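Local coordinates for protein RNA polymerase sigma factor SIGMA-28 (FliA) (Aquifex aeolicus, PDB 1RP3) that probably directs RNA polymerase to flagellar promoters as a sigma factor, and is held here in an inactive conformation by the anti-sigma factor FlgM, at residues A[139-142]-A[143-147]; A[195-198]-A[199-203]. One frame throughout, in Å; residues are numbered along the deposited sequence.

Contact 1. Residues A[139-142]-A[143-147]; sequences INFS and YILSL
Helix 129-158, in region 3 of this sigma factor, illustrates how a helix with a largely buried turn divides its sides among different neighbours, and over one turn Phe141 meets Ile144 and Leu145. The ring of Phe141 lies against both. With CG swung anti to the backbone N (chi1 -157°), the ring is carried forward along the helix, and Phe141 CE1 comes within 3.6 Å of Ile144 CG2, the two side chains crossing at about a right angle. The other flank of the same ring rests on Leu145, where Phe141 CE2 approaches Leu145 CG at 3.8 Å. The backbone bond from Leu145 N to Phe141 O, 2.8 Å, joins the same two residues. Tyr143 leaves on another side of the helix, beside Ile139 and pointing the same way; Tyr143 CE2 lies 3.9 Å from Ile139 CG2. Its hydroxyl bonds to Glu98. Ser142 O takes a straight bond from Ser146 N (3.1 Å, 171° at the hydrogen) and a weak one from Ser146 OG, while Ser142 OG is bonded to the carbonyls of Phe89 and Lys138. Phe141, Ile144 and Leu145 all touch Tyr81 of helix 66-85, Ile139 and Ser142 pack on Val94 of helix 92-112, and Asn140, Tyr143 and Ile144 meet helix 217-236.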
loop_
_atom_site.group_PDB
_atom_site.type_symbol
_atom_site.label_atom_id
_atom_site.label_comp_id
_atom_site.label_asym_id
_atom_site.label_seq_id
_atom_site.Cartn_x
_atom_site.Cartn_y
_atom_site.Cartn_z
ATOM N N ILE A 139 11.630 -5.882 -5.441
ATOM C CA ILE A 139 12.481 -6.047 -4.272
ATOM C C ILE A 139 11.868 -5.308 -3.091
ATOM O O ILE A 139 11.613 -5.898 -2.035
ATOM C CB ILE A 139 13.916 -5.524 -4.538
ATOM C CG1 ILE A 139 14.658 -6.484 -5.469
ATOM C CG2 ILE A 139 14.673 -5.349 -3.221
ATOM C CD1 ILE A 139 15.941 -5.904 -6.043
ATOM N N ASN A 140 11.606 -4.025 -3.298
ATOM C CA ASN A 140 10.999 -3.181 -2.283
ATOM C C ASN A 140 9.626 -3.669 -1.853
ATOM O O ASN A 140 9.252 -3.534 -0.680
ATOM C CB ASN A 140 10.916 -1.738 -2.773
ATOM C CG ASN A 140 12.209 -1.000 -2.576
ATOM O OD1 ASN A 140 12.853 -0.572 -3.532
ATOM N ND2 ASN A 140 12.623 -0.876 -1.318
ATOM N N PHE A 141 8.872 -4.256 -2.782
ATOM C CA PHE A 141 7.559 -4.727 -2.385
ATOM C C PHE A 141 7.640 -5.963 -1.484
ATOM O O PHE A 141 6.802 -6.142 -0.593
ATOM C CB PHE A 141 6.603 -4.919 -3.560
ATOM C CG PHE A 141 5.166 -4.863 -3.141
ATOM C CD1 PHE A 141 4.617 -3.669 -2.689
ATOM C CD2 PHE A 141 4.387 -6.015 -3.100
ATOM C CE1 PHE A 141 3.324 -3.625 -2.197
ATOM C CE2 PHE A 141 3.083 -5.976 -2.602
ATOM C CZ PHE A 141 2.554 -4.783 -2.152
ATOM N N SER A 142 8.683 -6.768 -1.673
ATOM C CA SER A 142 8.899 -7.951 -0.849
ATOM C C SER A 142 9.045 -7.533 0.605
ATOM O O SER A 142 8.553 -8.216 1.496
ATOM C CB SER A 142 10.178 -8.678 -1.270
ATOM O OG SER A 142 10.092 -9.127 -2.607
ATOM N N TYR A 143 9.728 -6.417 0.841
ATOM C CA TYR A 143 9.912 -5.920 2.197
ATOM C C TYR A 143 8.627 -5.309 2.728
ATOM O O TYR A 143 8.400 -5.268 3.936
ATOM C CB TYR A 143 11.066 -4.929 2.266
ATOM C CG TYR A 143 12.416 -5.588 2.053
ATOM C CD1 TYR A 143 12.969 -6.431 3.027
ATOM C CD2 TYR A 143 13.125 -5.405 0.862
ATOM C CE1 TYR A 143 14.194 -7.072 2.818
ATOM C CE2 TYR A 143 14.348 -6.042 0.644
ATOM C CZ TYR A 143 14.877 -6.874 1.622
ATOM O OH TYR A 143 16.089 -7.496 1.409
ATOM N N ILE A 144 7.778 -4.838 1.823
ATOM C CA ILE A 144 6.498 -4.277 2.228
ATOM C C ILE A 144 5.620 -5.432 2.679
ATOM O O ILE A 144 4.966 -5.352 3.711
ATOM C CB ILE A 144 5.839 -3.493 1.075
ATOM C CG1 ILE A 144 6.477 -2.113 1.000
ATOM C CG2 ILE A 144 4.318 -3.368 1.271
ATOM C CD1 ILE A 144 6.149 -1.366 -0.250
ATOM N N LEU A 145 5.650 -6.521 1.921
ATOM C CA LEU A 145 4.864 -7.705 2.245
ATOM C C LEU A 145 5.250 -8.263 3.606
ATOM O O LEU A 145 4.391 -8.507 4.461
ATOM C CB LEU A 145 5.054 -8.779 1.181
ATOM C CG LEU A 145 4.262 -8.562 -0.103
ATOM C CD1 LEU A 145 4.693 -9.555 -1.137
ATOM C CD2 LEU A 145 2.756 -8.676 0.169
ATOM N N SER A 146 6.548 -8.479 3.796
ATOM C CA SER A 146 7.054 -8.992 5.063
ATOM C C SER A 146 6.632 -8.103 6.230
ATOM O O SER A 146 6.236 -8.599 7.275
ATOM C CB SER A 146 8.578 -9.121 5.022
ATOM O OG SER A 146 8.943 -10.141 4.120
ATOM N N LEU A 147 6.704 -6.792 6.048
ATOM C CA LEU A 147 6.299 -5.891 7.111
ATOM C C LEU A 147 4.784 -5.942 7.325
ATOM O O LEU A 147 4.314 -5.766 8.442
ATOM C CB LEU A 147 6.748 -4.465 6.817
ATOM C CG LEU A 147 6.464 -3.475 7.941
ATOM C CD1 LEU A 147 6.996 -4.032 9.268
ATOM C CD2 LEU A 147 7.102 -2.124 7.618
#

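Contact 2. Residues A[195-198]-A[199-203]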
loop_
_atom_site.group_PDB
_atom_site.type_symbol
_atom_site.label_atom_id
_atom_site.label_comp_id
_atom_site.label_asym_id
_atom_site.label_seq_id
_atom_site.Cartn_x
_atom_site.Cartn_y
_atom_site.Cartn_z
ATOM N N VAL A 195 13.650 9.143 4.261
ATOM C CA VAL A 195 13.112 8.484 3.084
ATOM C C VAL A 195 11.757 7.869 3.418
ATOM O O VAL A 195 10.813 7.982 2.640
ATOM C CB VAL A 195 14.081 7.399 2.562
ATOM C CG1 VAL A 195 13.369 6.439 1.607
ATOM C CG2 VAL A 195 15.265 8.053 1.869
ATOM N N ILE A 196 11.650 7.258 4.595
ATOM C CA ILE A 196 10.401 6.639 5.006
ATOM C C ILE A 196 9.300 7.680 5.145
ATOM O O ILE A 196 8.169 7.449 4.717
ATOM C CB ILE A 196 10.548 5.862 6.328
ATOM C CG1 ILE A 196 11.429 4.632 6.123
ATOM C CG2 ILE A 196 9.191 5.404 6.827
ATOM C CD1 ILE A 196 10.880 3.641 5.109
ATOM N N GLN A 197 9.641 8.843 5.691
ATOM C CA GLN A 197 8.641 9.885 5.868
ATOM C C GLN A 197 8.147 10.405 4.521
ATOM O O GLN A 197 6.937 10.568 4.320
ATOM C CB GLN A 197 9.181 11.035 6.730
ATOM C CG GLN A 197 8.135 12.111 7.039
ATOM C CD GLN A 197 8.615 13.155 8.052
ATOM O OE1 GLN A 197 9.035 12.825 9.170
ATOM N NE2 GLN A 197 8.520 14.421 7.673
ATOM N N LEU A 198 9.068 10.643 3.588
ATOM C CA LEU A 198 8.676 11.151 2.277
ATOM C C LEU A 198 7.825 10.146 1.511
ATOM O O LEU A 198 6.924 10.524 0.754
ATOM C CB LEU A 198 9.904 11.537 1.448
ATOM C CG LEU A 198 10.689 12.805 1.813
ATOM C CD1 LEU A 198 11.842 12.968 0.850
ATOM C CD2 LEU A 198 9.816 14.037 1.772
ATOM N N ILE A 199 8.091 8.864 1.739
ATOM C CA ILE A 199 7.365 7.811 1.055
ATOM C C ILE A 199 5.995 7.495 1.630
ATOM O O ILE A 199 5.015 7.443 0.892
ATOM C CB ILE A 199 8.210 6.515 0.969
ATOM C CG1 ILE A 199 9.274 6.684 -0.119
ATOM C CG2 ILE A 199 7.322 5.307 0.671
ATOM C CD1 ILE A 199 10.079 5.452 -0.433
ATOM N N PHE A 200 5.922 7.344 2.948
ATOM C CA PHE A 200 4.674 6.980 3.603
ATOM C C PHE A 200 3.859 8.098 4.213
ATOM O O PHE A 200 2.634 8.021 4.231
ATOM C CB PHE A 200 4.926 5.905 4.661
ATOM C CG PHE A 200 5.432 4.611 4.099
ATOM C CD1 PHE A 200 6.789 4.393 3.953
ATOM C CD2 PHE A 200 4.550 3.586 3.770
ATOM C CE1 PHE A 200 7.271 3.170 3.486
ATOM C CE2 PHE A 200 5.022 2.355 3.300
ATOM C CZ PHE A 200 6.387 2.148 3.164
ATOM N N TYR A 201 4.523 9.100 4.778
ATOM C CA TYR A 201 3.795 10.207 5.373
ATOM C C TYR A 201 3.425 11.210 4.283
ATOM O O TYR A 201 2.326 11.751 4.288
ATOM C CB TYR A 201 4.602 10.865 6.494
ATOM C CG TYR A 201 3.928 12.081 7.092
ATOM C CD1 TYR A 201 2.830 11.944 7.938
ATOM C CD2 TYR A 201 4.375 13.370 6.789
ATOM C CE1 TYR A 201 2.188 13.061 8.469
ATOM C CE2 TYR A 201 3.747 14.493 7.310
ATOM C CZ TYR A 201 2.654 14.335 8.149
ATOM O OH TYR A 201 2.030 15.455 8.657
ATOM N N GLU A 202 4.337 11.451 3.345
ATOM C CA GLU A 202 4.054 12.367 2.244
ATOM C C GLU A 202 3.393 11.635 1.069
ATOM O O GLU A 202 2.877 12.263 0.152
ATOM C CB GLU A 202 5.325 13.084 1.778
ATOM C CG GLU A 202 6.061 13.878 2.861
ATOM C CD GLU A 202 5.291 15.092 3.387
ATOM O OE1 GLU A 202 4.305 15.536 2.748
ATOM O OE2 GLU A 202 5.690 15.614 4.453
ATOM N N GLU A 203 3.399 10.304 1.118
ATOM C CA GLU A 203 2.796 9.462 0.087
ATOM C C GLU A 203 3.358 9.724 -1.311
ATOM O O GLU A 203 2.629 9.957 -2.275
ATOM C CB GLU A 203 1.272 9.592 0.112
ATOM C CG GLU A 203 0.655 9.155 1.438
ATOM C CD GLU A 203 -0.861 9.236 1.446
ATOM O OE1 GLU A 203 -1.418 10.319 1.160
ATOM O OE2 GLU A 203 -1.500 8.208 1.744
#
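Gln197 O is gripped by two backbone donors, Tyr201 N and Glu202 N, each at 2.9 Å. The bond from Glu202 N reaches one residue beyond the usual i to i+4 spacing and is the straighter of the two, 152° at the hydrogen against 131°. One residue earlier the bonding is the ordinary alpha-helical one: Phe200 N donates to Ile196 O over 2.9 Å, and that same oxygen sits in the plane of the Phe200 ring, at its edge near CD1. Ile196 runs beside the ring, with CG2 3.9 Å from Phe200 CD1. Ile199 sets its CG2 above one face of the Phe200 ring, toward the rim, while its CD1 reaches back to Val195 CG1 at 4.0 Å. With an alanine at Ile199, the Phe200 face and Val195 CG1 would probably each lose this aliphatic contact, leaving a gap beside them. A chi1 of -176° turns CG of Gln197 toward the next turn of the helix, against Tyr201 CB, and the Gln197 amide bonds to Tyr72, Glu73 and Ser75 of FlgM; Glu202 OE2 also bonds to Tyr72 of FlgM. Glu203 then leaves helical geometry with positive phi, and the wider turn before it is a pi-type turn near the C-terminal end of a helix in region 4, at the FlgM interface.

Contact 1 comes first along the chain, within helix 129-158 in region 3; contact 2 follows on helix 190-201 in region 4. Their centres lie about 15 Å apart and their nearest atoms about 5 Å apart, so the two do not touch. Two elements link them: helix 217-236, where Asn140 and Ile199 both pack on Lys224, and the loop residue His35, which meets Phe141 and Ile144 as well as Ile199 and Phe200. FlgM borders both, with Phe87 of FlgM on Ile144 and Leu147, and a more polar interface at 195-203. The pair thus exemplifies how parts of two sigma regions are brought close, through shared neighbours, in the inactive sigma factor bound to FlgM.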